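PDB 1O89: YHDH, which probably catalyses the NADPH-dependent reduction of acrylyl-CoA to propanoyl-CoA, working as a homodimer of the zinc-containing alcohol dehydrogenase family. Local coordinates for residues Ser225-Trp233 and Thr272-Asn280; Gly83-Arg91 and Gly101-Trp109. One frame throughout, in Å; residues are numbered along the deposited sequence.

Interaction 1: Ser225-Trp233 and Thr272-Asn280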
ATOM      1  N   SER A 225     -18.510   6.394  -3.065  1.00 80.33           N
ATOM      2  CA  SER A 225     -17.491   7.420  -3.018  1.00 77.79           C
ATOM      3  C   SER A 225     -17.056   7.783  -4.430  1.00 77.43           C
ATOM      4  O   SER A 225     -17.072   6.949  -5.338  1.00 77.55           O
ATOM      5  CB  SER A 225     -16.292   6.910  -2.221  1.00 73.79           C
ATOM      6  OG  SER A 225     -15.433   6.138  -3.040  1.00 72.70           O
ATOM      7  N   ARG A 226     -16.669   9.034  -4.614  1.00 76.91           N
ATOM      8  CA  ARG A 226     -15.949   9.430  -5.808  1.00 76.05           C
ATOM      9  C   ARG A 226     -14.504   8.918  -5.673  1.00 70.70           C
ATOM     10  O   ARG A 226     -14.061   8.580  -4.571  1.00 68.28           O
ATOM     11  CB  ARG A 226     -15.970  10.960  -5.969  1.00 78.03           C
ATOM     12  CG  ARG A 226     -17.329  11.545  -6.335  1.00 84.79           C
ATOM     13  CD  ARG A 226     -17.447  13.058  -6.071  1.00 89.13           C
ATOM     14  NE  ARG A 226     -17.359  13.359  -4.636  1.00 90.53           N
ATOM     15  CZ  ARG A 226     -18.361  13.223  -3.755  1.00 94.07           C
ATOM     16  NH1 ARG A 226     -19.567  12.807  -4.143  1.00 98.19           N
ATOM     17  NH2 ARG A 226     -18.156  13.516  -2.471  1.00 93.35           N
ATOM     18  N   PRO A 227     -13.780   8.850  -6.791  1.00 69.10           N
ATOM     19  CA  PRO A 227     -12.362   8.465  -6.776  1.00 65.06           C
ATOM     20  C   PRO A 227     -11.524   9.279  -5.784  1.00 62.69           C
ATOM     21  O   PRO A 227     -10.680   8.710  -5.085  1.00 59.25           O
ATOM     22  CB  PRO A 227     -11.908   8.751  -8.214  1.00 65.87           C
ATOM     23  CG  PRO A 227     -13.147   8.703  -9.038  1.00 69.53           C
ATOM     24  CD  PRO A 227     -14.262   9.134  -8.160  1.00 71.68           C
ATOM     25  N   LEU A 228     -11.754  10.590  -5.745  1.00 63.70           N
ATOM     26  CA  LEU A 228     -11.135  11.466  -4.754  1.00 62.71           C
ATOM     27  C   LEU A 228     -12.193  12.291  -4.025  1.00 65.33           C
ATOM     28  O   LEU A 228     -13.050  12.916  -4.653  1.00 68.49           O
ATOM     29  CB  LEU A 228     -10.125  12.411  -5.410  1.00 62.06           C
ATOM     30  CG  LEU A 228      -8.931  11.774  -6.128  1.00 59.87           C
ATOM     31  CD1 LEU A 228      -8.067  12.852  -6.781  1.00 60.72           C
ATOM     32  CD2 LEU A 228      -8.091  10.907  -5.188  1.00 56.51           C
ATOM     33  N   GLU A 229     -12.114  12.292  -2.700  1.00 64.29           N
ATOM     34  CA  GLU A 229     -12.947  13.137  -1.850  1.00 67.02           C
ATOM     35  C   GLU A 229     -12.075  14.086  -1.046  1.00 65.79           C
ATOM     36  O   GLU A 229     -10.864  13.993  -1.094  1.00 62.91           O
ATOM     37  CB  GLU A 229     -13.754  12.273  -0.878  1.00 67.59           C
ATOM     38  CG  GLU A 229     -14.408  11.057  -1.517  1.00 68.93           C
ATOM     39  CD  GLU A 229     -15.864  10.903  -1.131  1.00 72.98           C
ATOM     40  OE1 GLU A 229     -16.160  10.814   0.082  1.00 73.14           O
ATOM     41  OE2 GLU A 229     -16.706  10.867  -2.048  1.00 76.02           O
ATOM     42  N   LYS A 230     -12.691  14.990  -0.286  1.00 68.30           N
ATOM     43  CA  LYS A 230     -11.932  15.897   0.578  1.00 68.05           C
ATOM     44  C   LYS A 230     -10.984  15.104   1.481  1.00 64.69           C
ATOM     45  O   LYS A 230     -11.366  14.062   2.039  1.00 63.71           O
ATOM     46  CB  LYS A 230     -12.865  16.759   1.433  1.00 71.58           C
ATOM     47  CG  LYS A 230     -12.129  17.813   2.253  1.00 72.64           C
ATOM     48  CD  LYS A 230     -13.020  18.521   3.260  1.00 76.80           C
ATOM     49  CE  LYS A 230     -12.271  19.699   3.875  1.00 78.61           C
ATOM     50  NZ  LYS A 230     -13.021  20.329   4.993  1.00 82.77           N
ATOM     51  N   GLN A 231      -9.757  15.602   1.610  1.00 63.11           N
ATOM     52  CA  GLN A 231      -8.725  14.974   2.437  1.00 60.38           C
ATOM     53  C   GLN A 231      -9.005  15.209   3.925  1.00 61.20           C
ATOM     54  O   GLN A 231      -8.927  16.341   4.391  1.00 62.74           O
ATOM     55  CB  GLN A 231      -7.347  15.562   2.107  1.00 59.45           C
ATOM     56  CG  GLN A 231      -6.713  15.066   0.818  1.00 58.41           C
ATOM     57  CD  GLN A 231      -5.542  15.931   0.389  1.00 59.80           C
ATOM     58  OE1 GLN A 231      -4.408  15.702   0.805  1.00 59.49           O
ATOM     59  NE2 GLN A 231      -5.818  16.940  -0.429  1.00 60.57           N
ATOM     60  N   VAL A 232      -9.325  14.142   4.661  1.00 59.97           N
ATOM     61  CA  VAL A 232      -9.585  14.252   6.104  1.00 61.00           C
ATOM     62  C   VAL A 232      -8.729  13.341   7.005  1.00 58.20           C
ATOM     63  O   VAL A 232      -8.498  13.696   8.155  1.00 58.88           O
ATOM     64  CB  VAL A 232     -11.108  14.074   6.444  1.00 63.53           C
ATOM     65  CG1 VAL A 232     -11.913  15.293   6.004  1.00 67.50           C
ATOM     66  CG2 VAL A 232     -11.692  12.822   5.816  1.00 62.93           C
ATOM     67  N   TRP A 233      -8.238  12.200   6.516  1.00 55.67           N
ATOM     68  CA  TRP A 233      -7.498  11.260   7.394  1.00 53.75           C
ATOM     69  C   TRP A 233      -5.987  11.219   7.162  1.00 52.38           C
ATOM     70  O   TRP A 233      -5.528  11.102   6.024  1.00 50.81           O
ATOM     71  CB  TRP A 233      -8.029   9.822   7.285  1.00 52.41           C
ATOM     72  CG  TRP A 233      -9.493   9.686   7.212  1.00 53.27           C
ATOM     73  CD1 TRP A 233     -10.207   9.104   6.212  1.00 52.48           C
ATOM     74  CD2 TRP A 233     -10.437  10.125   8.181  1.00 56.96           C
ATOM     75  NE1 TRP A 233     -11.550   9.177   6.483  1.00 56.22           N
ATOM     76  CE2 TRP A 233     -11.722   9.787   7.698  1.00 59.08           C
ATOM     77  CE3 TRP A 233     -10.335  10.780   9.414  1.00 59.07           C
ATOM     78  CZ2 TRP A 233     -12.889  10.087   8.398  1.00 61.31           C
ATOM     79  CZ3 TRP A 233     -11.499  11.076  10.112  1.00 61.87           C
ATOM     80  CH2 TRP A 233     -12.757  10.734   9.598  1.00 63.44           C
ATOM     81  N   THR A 272     -10.163   3.117  -6.912  1.00 56.65           N
ATOM     82  CA  THR A 272      -9.450   3.570  -8.093  1.00 55.97           C
ATOM     83  C   THR A 272      -7.978   3.738  -7.746  1.00 52.84           C
ATOM     84  O   THR A 272      -7.574   3.567  -6.606  1.00 50.30           O
ATOM     85  CB  THR A 272     -10.033   4.902  -8.610  1.00 58.01           C
ATOM     86  OG1 THR A 272      -9.673   5.976  -7.730  1.00 56.19           O
ATOM     87  CG2 THR A 272     -11.574   4.884  -8.590  1.00 61.08           C
ATOM     88  N   VAL A 273      -7.193   4.067  -8.761  1.00 52.64           N
ATOM     89  CA  VAL A 273      -5.773   4.328  -8.596  1.00 50.79           C
ATOM     90  C   VAL A 273      -5.502   5.750  -8.190  1.00 49.62           C
ATOM     91  O   VAL A 273      -4.362   6.078  -7.960  1.00 48.86           O
ATOM     92  CB  VAL A 273      -4.955   4.034  -9.884  1.00 51.15           C
ATOM     93  CG1 VAL A 273      -5.100   2.581 -10.293  1.00 52.95           C
ATOM     94  CG2 VAL A 273      -5.344   4.965 -11.018  1.00 53.57           C
ATOM     95  N   MET A 274      -6.529   6.592  -8.082  1.00 50.97           N
ATOM     96  CA  MET A 274      -6.312   8.041  -7.925  1.00 51.76           C
ATOM     97  C   MET A 274      -5.692   8.468  -6.583  1.00 50.30           C
ATOM     98  O   MET A 274      -4.787   9.313  -6.567  1.00 49.45           O
ATOM     99  CB  MET A 274      -7.586   8.832  -8.203  1.00 54.53           C
ATOM    100  CG  MET A 274      -8.203   8.590  -9.584  1.00 58.32           C
ATOM    101  SD  MET A 274      -7.053   8.731 -10.971  1.00 62.62           S
ATOM    102  CE  MET A 274      -6.735  10.441 -10.937  1.00 63.07           C
ATOM    103  N   PRO A 275      -6.171   7.933  -5.459  1.00 49.36           N
ATOM    104  CA  PRO A 275      -5.495   8.174  -4.182  1.00 48.06           C
ATOM    105  C   PRO A 275      -4.029   7.775  -4.250  1.00 46.82           C
ATOM    106  O   PRO A 275      -3.165   8.458  -3.708  1.00 46.48           O
ATOM    107  CB  PRO A 275      -6.263   7.276  -3.199  1.00 47.95           C
ATOM    108  CG  PRO A 275      -7.627   7.102  -3.813  1.00 49.18           C
ATOM    109  CD  PRO A 275      -7.394   7.125  -5.290  1.00 50.17           C
ATOM    110  N   PHE A 276      -3.747   6.691  -4.963  1.00 46.40           N
ATOM    111  CA  PHE A 276      -2.385   6.189  -5.069  1.00 45.04           C
ATOM    112  C   PHE A 276      -1.481   7.071  -5.940  1.00 46.02           C
ATOM    113  O   PHE A 276      -0.429   7.516  -5.485  1.00 45.82           O
ATOM    114  CB  PHE A 276      -2.423   4.736  -5.545  1.00 45.10           C
ATOM    115  CG  PHE A 276      -3.220   3.852  -4.633  1.00 42.84           C
ATOM    116  CD1 PHE A 276      -2.712   3.489  -3.411  1.00 40.65           C
ATOM    117  CD2 PHE A 276      -4.515   3.455  -4.966  1.00 43.59           C
ATOM    118  CE1 PHE A 276      -3.450   2.688  -2.529  1.00 40.82           C
ATOM    119  CE2 PHE A 276      -5.255   2.665  -4.103  1.00 43.18           C
ATOM    120  CZ  PHE A 276      -4.717   2.284  -2.871  1.00 42.18           C
ATOM    121  N   ILE A 277      -1.903   7.364  -7.162  1.00 47.00           N
ATOM    122  CA  ILE A 277      -1.013   7.978  -8.121  1.00 47.92           C
ATOM    123  C   ILE A 277      -0.993   9.499  -8.006  1.00 48.85           C
ATOM    124  O   ILE A 277      -0.029  10.116  -8.418  1.00 48.80           O
ATOM    125  CB  ILE A 277      -1.308   7.499  -9.597  1.00 49.40           C
ATOM    126  CG1 ILE A 277      -2.579   8.136 -10.171  1.00 51.10           C
ATOM    127  CG2 ILE A 277      -1.366   5.976  -9.639  1.00 48.70           C
ATOM    128  CD1 ILE A 277      -2.745   7.929 -11.685  1.00 53.26           C
ATOM    129  N   LEU A 278      -2.050  10.087  -7.454  1.00 49.08           N
ATOM    130  CA  LEU A 278      -2.134  11.533  -7.284  1.00 50.38           C
ATOM    131  C   LEU A 278      -1.940  11.982  -5.831  1.00 49.15           C
ATOM    132  O   LEU A 278      -1.651  13.141  -5.595  1.00 49.57           O
ATOM    133  CB  LEU A 278      -3.470  12.075  -7.823  1.00 52.35           C
ATOM    134  CG  LEU A 278      -3.743  12.110  -9.329  1.00 55.13           C
ATOM    135  CD1 LEU A 278      -4.996  12.956  -9.628  1.00 57.25           C
ATOM    136  CD2 LEU A 278      -2.543  12.641 -10.152  1.00 56.39           C
ATOM    137  N   ARG A 279      -2.092  11.075  -4.871  1.00 48.20           N
ATOM    138  CA  ARG A 279      -1.953  11.419  -3.454  1.00 48.27           C
ATOM    139  C   ARG A 279      -0.910  10.597  -2.711  1.00 47.14           C
ATOM    140  O   ARG A 279      -0.779  10.726  -1.503  1.00 47.06           O
ATOM    141  CB  ARG A 279      -3.315  11.349  -2.740  1.00 48.56           C
ATOM    142  CG  ARG A 279      -4.254  12.517  -3.130  1.00 50.62           C
ATOM    143  CD  ARG A 279      -5.615  12.465  -2.441  1.00 52.42           C
ATOM    144  NE  ARG A 279      -6.471  13.623  -2.727  1.00 53.89           N
ATOM    145  CZ  ARG A 279      -7.749  13.714  -2.363  1.00 54.63           C
ATOM    146  NH1 ARG A 279      -8.340  12.725  -1.702  1.00 54.16           N
ATOM    147  NH2 ARG A 279      -8.442  14.806  -2.654  1.00 56.32           N
ATOM    148  N   ASN A 280      -0.148   9.772  -3.416  1.00 47.21           N
ATOM    149  CA  ASN A 280       0.934   9.005  -2.785  1.00 46.76           C
ATOM    150  C   ASN A 280       0.486   8.218  -1.547  1.00 45.52           C
ATOM    151  O   ASN A 280       1.228   8.106  -0.584  1.00 45.64           O
ATOM    152  CB  ASN A 280       2.101   9.938  -2.406  1.00 47.59           C
ATOM    153  CG  ASN A 280       3.470   9.289  -2.621  1.00 48.61           C
ATOM    154  OD1 ASN A 280       3.999   9.304  -3.716  1.00 51.24           O
ATOM    155  ND2 ASN A 280       4.029   8.707  -1.574  1.00 49.25           N
TER
HETATM  156  O   HOH W   1     -10.463   5.977  -5.247  1.00 46.92           O
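The guanidinium of Arg279 lies between two side chains of the loop 225-233: Gln231 CG rests over the centre of one face, 3.6 Å from Arg279 CZ, while Leu228 CD2 meets the opposite face nearer its rim. At the edge, NH1 and NH2 of Arg279 both reach the carbonyl oxygen Glu229 O, at 2.9 and 3.0 Å. The two bonds differ: NH1 comes in the carbonyl plane, NH2 from 36° above it. A long chain, extended from CG to NE, lets arginine reach from the segment 272-280 to this backbone oxygen, and the double grip together with the covered faces fixes the turn of its flat head. The Gln231 amide lies 28° from the guanidinium plane, its OE1 hydrogen-bonded to Tyr254 N.

Leucine suits position 228 because its CD2 branch also serves the helix start, sitting 3.7 Å from Met274 CB and 3.8 Å from Pro275 CD, while CD1 turns to Leu278 CD1. Nearby, Pro227 CB packs 3.6 Å from Thr272 OG1. That hydroxyl accepts from Met274 N, capping the helix, and one water joins it to Pro227 O, to which the water donates. Glu229 turns its carboxylate the other way, to Arg226 and Lys247. Thr272 also continues a beta ladder into the second subunit. The contact thus fastens a capped short helix, beside the dimer interface, to the loop leading into strand 233-238 of the parallel, Rossmann-type nucleotide-binding domain typical of medium-chain dehydrogenases.

Interaction 2: Gly83-Arg91 and Gly101-Trp109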
ATOM      1  N   GLY A  83      -9.991 -23.285  17.671  1.00 45.91           N
ATOM      2  CA  GLY A  83      -9.226 -22.434  18.586  1.00 44.69           C
ATOM      3  C   GLY A  83      -7.984 -21.910  17.891  1.00 44.59           C
ATOM      4  O   GLY A  83      -6.938 -22.553  17.939  1.00 43.85           O
ATOM      5  N   ILE A  84      -8.096 -20.754  17.238  1.00 46.24           N
ATOM      6  CA  ILE A  84      -6.950 -20.174  16.549  1.00 46.96           C
ATOM      7  C   ILE A  84      -5.920 -19.592  17.492  1.00 45.99           C
ATOM      8  O   ILE A  84      -4.788 -19.364  17.082  1.00 47.02           O
ATOM      9  CB  ILE A  84      -7.368 -19.110  15.486  1.00 49.93           C
ATOM     10  CG1 ILE A  84      -8.063 -17.896  16.126  1.00 49.82           C
ATOM     11  CG2 ILE A  84      -8.256 -19.754  14.418  1.00 52.20           C
ATOM     12  CD1 ILE A  84      -8.432 -16.808  15.113  1.00 52.34           C
ATOM     13  N   ASP A  85      -6.312 -19.333  18.735  1.00 45.49           N
ATOM     14  CA  ASP A  85      -5.392 -18.844  19.763  1.00 45.05           C
ATOM     15  C   ASP A  85      -5.307 -19.831  20.926  1.00 43.65           C
ATOM     16  O   ASP A  85      -6.313 -20.418  21.314  1.00 43.49           O
ATOM     17  CB  ASP A  85      -5.913 -17.550  20.389  1.00 46.11           C
ATOM     18  CG  ASP A  85      -6.151 -16.448  19.398  1.00 47.52           C
ATOM     19  OD1 ASP A  85      -5.676 -16.502  18.232  1.00 48.05           O
ATOM     20  OD2 ASP A  85      -6.826 -15.451  19.741  1.00 47.42           O
ATOM     21  N   PHE A  86      -4.119 -20.020  21.480  1.00 42.96           N
ATOM     22  CA  PHE A  86      -4.009 -20.644  22.791  1.00 42.33           C
ATOM     23  C   PHE A  86      -2.794 -20.145  23.554  1.00 42.62           C
ATOM     24  O   PHE A  86      -1.888 -19.572  22.981  1.00 42.79           O
ATOM     25  CB  PHE A  86      -4.023 -22.187  22.702  1.00 42.68           C
ATOM     26  CG  PHE A  86      -2.818 -22.799  22.021  1.00 42.83           C
ATOM     27  CD1 PHE A  86      -1.604 -22.893  22.670  1.00 43.65           C
ATOM     28  CD2 PHE A  86      -2.920 -23.317  20.747  1.00 43.18           C
ATOM     29  CE1 PHE A  86      -0.507 -23.475  22.043  1.00 45.20           C
ATOM     30  CE2 PHE A  86      -1.827 -23.907  20.125  1.00 43.78           C
ATOM     31  CZ  PHE A  86      -0.626 -23.983  20.777  1.00 44.64           C
ATOM     32  N   ALA A  87      -2.801 -20.366  24.859  1.00 42.92           N
ATOM     33  CA  ALA A  87      -1.639 -20.106  25.696  1.00 44.25           C
ATOM     34  C   ALA A  87      -1.592 -21.139  26.794  1.00 45.25           C
ATOM     35  O   ALA A  87      -2.628 -21.570  27.288  1.00 46.00           O
ATOM     36  CB  ALA A  87      -1.700 -18.701  26.292  1.00 44.53           C
ATOM     37  N   GLY A  88      -0.390 -21.540  27.180  1.00 46.75           N
ATOM     38  CA  GLY A  88      -0.236 -22.442  28.294  1.00 48.12           C
ATOM     39  C   GLY A  88       1.216 -22.752  28.552  1.00 50.97           C
ATOM     40  O   GLY A  88       2.067 -21.887  28.407  1.00 51.73           O
ATOM     41  N   THR A  89       1.475 -24.004  28.923  1.00 53.04           N
ATOM     42  CA  THR A  89       2.773 -24.494  29.387  1.00 56.83           C
ATOM     43  C   THR A  89       3.304 -25.572  28.443  1.00 57.39           C
ATOM     44  O   THR A  89       2.569 -26.483  28.079  1.00 56.14           O
ATOM     45  CB  THR A  89       2.580 -25.119  30.763  1.00 59.21           C
ATOM     46  OG1 THR A  89       2.449 -24.084  31.738  1.00 61.80           O
ATOM     47  CG2 THR A  89       3.792 -25.885  31.190  1.00 64.52           C
ATOM     48  N   VAL A  90       4.589 -25.499  28.106  1.00 59.47           N
ATOM     49  CA  VAL A  90       5.228 -26.512  27.276  1.00 60.88           C
ATOM     50  C   VAL A  90       5.304 -27.837  28.041  1.00 64.23           C
ATOM     51  O   VAL A  90       5.846 -27.898  29.134  1.00 67.37           O
ATOM     52  CB  VAL A  90       6.656 -26.069  26.840  1.00 63.35           C
ATOM     53  CG1 VAL A  90       7.398 -27.203  26.143  1.00 65.52           C
ATOM     54  CG2 VAL A  90       6.584 -24.844  25.926  1.00 61.05           C
ATOM     55  N   ARG A  91       4.734 -28.888  27.460  1.00 64.13           N
ATOM     56  CA  ARG A  91       4.801 -30.241  28.013  1.00 67.77           C
ATOM     57  C   ARG A  91       6.095 -30.931  27.581  1.00 71.62           C
ATOM     58  O   ARG A  91       6.916 -31.300  28.421  1.00 75.91           O
ATOM     59  CB  ARG A  91       3.581 -31.063  27.562  1.00 66.18           C
ATOM     60  CG  ARG A  91       3.676 -32.565  27.867  1.00 72.23           C
ATOM     61  CD  ARG A  91       2.452 -33.372  27.460  1.00 73.17           C
ATOM     62  NE  ARG A  91       1.405 -33.235  28.467  1.00 75.82           N
ATOM     63  CZ  ARG A  91       0.694 -34.229  28.988  1.00 79.77           C
ATOM     64  NH1 ARG A  91       0.893 -35.498  28.639  1.00 82.94           N
ATOM     65  NH2 ARG A  91      -0.230 -33.938  29.897  1.00 81.02           N
ATOM     66  N   GLY A 101       7.635 -26.735  30.996  1.00 74.01           N
ATOM     67  CA  GLY A 101       7.251 -25.776  32.021  1.00 74.00           C
ATOM     68  C   GLY A 101       7.195 -24.321  31.562  1.00 71.00           C
ATOM     69  O   GLY A 101       6.625 -23.480  32.254  1.00 69.88           O
ATOM     70  N   GLN A 102       7.778 -24.027  30.403  1.00 70.09           N
ATOM     71  CA  GLN A 102       7.818 -22.667  29.861  1.00 68.17           C
ATOM     72  C   GLN A 102       6.454 -22.208  29.350  1.00 63.78           C
ATOM     73  O   GLN A 102       5.840 -22.882  28.518  1.00 61.33           O
ATOM     74  CB  GLN A 102       8.805 -22.617  28.704  1.00 68.95           C
ATOM     75  CG  GLN A 102       9.008 -21.256  28.095  1.00 67.27           C
ATOM     76  CD  GLN A 102      10.022 -21.278  26.958  1.00 69.56           C
ATOM     77  OE1 GLN A 102      10.423 -22.342  26.492  1.00 69.84           O
ATOM     78  NE2 GLN A 102      10.432 -20.100  26.509  1.00 71.20           N
ATOM     79  N   GLU A 103       5.989 -21.056  29.816  1.00 63.31           N
ATOM     80  CA  GLU A 103       4.766 -20.496  29.258  1.00 60.38           C
ATOM     81  C   GLU A 103       5.007 -19.906  27.861  1.00 58.67           C
ATOM     82  O   GLU A 103       6.022 -19.249  27.602  1.00 60.92           O
ATOM     83  CB  GLU A 103       4.045 -19.505  30.191  1.00 60.76           C
ATOM     84  CG  GLU A 103       4.892 -18.471  30.916  1.00 66.83           C
ATOM     85  CD  GLU A 103       4.561 -18.357  32.403  1.00 72.87           C
ATOM     86  OE1 GLU A 103       3.583 -19.006  32.842  1.00 74.84           O
ATOM     87  OE2 GLU A 103       5.286 -17.626  33.141  1.00 78.20           O
ATOM     88  N   VAL A 104       4.067 -20.206  26.972  1.00 54.85           N
ATOM     89  CA  VAL A 104       4.087 -19.767  25.592  1.00 53.54           C
ATOM     90  C   VAL A 104       2.669 -19.377  25.169  1.00 50.32           C
ATOM     91  O   VAL A 104       1.686 -19.702  25.835  1.00 48.77           O
ATOM     92  CB  VAL A 104       4.628 -20.888  24.631  1.00 54.12           C
ATOM     93  CG1 VAL A 104       6.101 -21.153  24.868  1.00 57.78           C
ATOM     94  CG2 VAL A 104       3.823 -22.194  24.762  1.00 52.55           C
ATOM     95  N   LEU A 105       2.568 -18.656  24.065  1.00 50.22           N
ATOM     96  CA  LEU A 105       1.288 -18.497  23.387  1.00 48.26           C
ATOM     97  C   LEU A 105       1.416 -18.759  21.906  1.00 48.18           C
ATOM     98  O   LEU A 105       2.518 -18.855  21.360  1.00 49.85           O
ATOM     99  CB  LEU A 105       0.643 -17.129  23.693  1.00 48.17           C
ATOM    100  CG  LEU A 105       1.052 -15.749  23.158  1.00 50.52           C
ATOM    101  CD1 LEU A 105       2.249 -15.227  23.891  1.00 53.99           C
ATOM    102  CD2 LEU A 105       1.233 -15.643  21.629  1.00 50.73           C
ATOM    103  N   LEU A 106       0.264 -18.887  21.265  1.00 46.70           N
ATOM    104  CA  LEU A 106       0.179 -19.068  19.836  1.00 47.13           C
ATOM    105  C   LEU A 106      -1.068 -18.390  19.332  1.00 46.80           C
ATOM    106  O   LEU A 106      -2.132 -18.504  19.961  1.00 46.67           O
ATOM    107  CB  LEU A 106       0.117 -20.558  19.482  1.00 46.89           C
ATOM    108  CG  LEU A 106       0.080 -20.837  17.970  1.00 47.59           C
ATOM    109  CD1 LEU A 106       0.865 -22.090  17.609  1.00 49.07           C
ATOM    110  CD2 LEU A 106      -1.358 -20.951  17.423  1.00 47.21           C
ATOM    111  N   THR A 107      -0.926 -17.654  18.229  1.00 48.14           N
ATOM    112  CA  THR A 107      -2.046 -17.286  17.363  1.00 48.04           C
ATOM    113  C   THR A 107      -1.689 -17.590  15.910  1.00 49.83           C
ATOM    114  O   THR A 107      -0.519 -17.578  15.530  1.00 51.06           O
ATOM    115  CB  THR A 107      -2.447 -15.808  17.545  1.00 49.17           C
ATOM    116  OG1 THR A 107      -1.385 -14.943  17.116  1.00 50.18           O
ATOM    117  CG2 THR A 107      -2.611 -15.498  19.042  1.00 48.00           C
ATOM    118  N   GLY A 108      -2.714 -17.901  15.118  1.00 50.03           N
ATOM    119  CA  GLY A 108      -2.580 -18.088  13.683  1.00 52.29           C
ATOM    120  C   GLY A 108      -1.913 -19.379  13.217  1.00 52.15           C
ATOM    121  O   GLY A 108      -1.995 -20.424  13.863  1.00 50.02           O
ATOM    122  N   TRP A 109      -1.269 -19.271  12.066  1.00 54.91           N
ATOM    123  CA  TRP A 109      -0.541 -20.347  11.379  1.00 56.25           C
ATOM    124  C   TRP A 109      -1.436 -21.457  10.815  1.00 56.47           C
ATOM    125  O   TRP A 109      -0.938 -22.461  10.346  1.00 57.87           O
ATOM    126  CB  TRP A 109       0.565 -20.931  12.262  1.00 54.97           C
ATOM    127  CG  TRP A 109       1.655 -19.957  12.613  1.00 55.26           C
ATOM    128  CD1 TRP A 109       1.912 -19.437  13.838  1.00 54.27           C
ATOM    129  CD2 TRP A 109       2.638 -19.407  11.736  1.00 58.90           C
ATOM    130  NE1 TRP A 109       2.989 -18.589  13.784  1.00 56.78           N
ATOM    131  CE2 TRP A 109       3.458 -18.554  12.503  1.00 59.07           C
ATOM    132  CE3 TRP A 109       2.928 -19.562  10.379  1.00 62.08           C
ATOM    133  CZ2 TRP A 109       4.529 -17.862  11.962  1.00 62.83           C
ATOM    134  CZ3 TRP A 109       3.993 -18.858   9.836  1.00 65.11           C
ATOM    135  CH2 TRP A 109       4.779 -18.023  10.627  1.00 65.44           C
TER
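Phe86 holds CG between its backbone N and carbonyl carbon (chi1 67°), and Leu106 sets its own CG opposite the backbone N (chi1 -178°); with these turns the ring lies against Leu106, whose CB stands over one face, 3.9 Å from the ring centroid, as a CH-pi contact. Leu106 CD2 comes within 4.0 Å of Phe86 CE2. A flat ring suits this place because it also packs on Ala123 and Val125 of strand 122-125, which pairs with strand 51-59 in the same sheet. Cut back to alanine, this residue would leave Leu106 CB without a ring face and is likely to open a gap toward Ala123 and Val125.

Beneath these side chains Phe86 and Leu106 form a hydrogen-bonded pair, Leu106 N donating to Phe86 O at 2.8 Å, and Gly88 with Val104 repeats the pattern. Ala87 CB meets Leu105 CB at 3.8 Å on the other face of the sheet, where the small residue fits beside helix 139-161. There too Thr107 CG2 lies 3.3 Å from Asp85 OD1, an oxygen hydrogen-bonded to Thr147 OG1. At the far end, Gly101 N donates to Val90 O. The two strands make an antiparallel beta hairpin of the GroES-like domain of alcohol dehydrogenases.

How the interactions relate
From the N terminus, the chain passes three strands and helix 62-69 before it reaches strand 85-93, crosses a short connection and returns along strand 103-107, so that interaction 2 closes a local loop with nine residues between its segments. Interaction 1 comes later and closes a longer one: 38 residues, including helix 242-250 and strand 256-260, separate 225-233 from 272-280. The two loops follow in series, neither nesting nor crossing. The centres of interaction 1 and interaction 2 are about 42 Å apart, on opposite sides of the chain's centre. Interaction 2 joins neighbouring strands within the GroES-like domain, whereas interaction 1 ties parts of the nucleotide-binding domain together next to the second subunit.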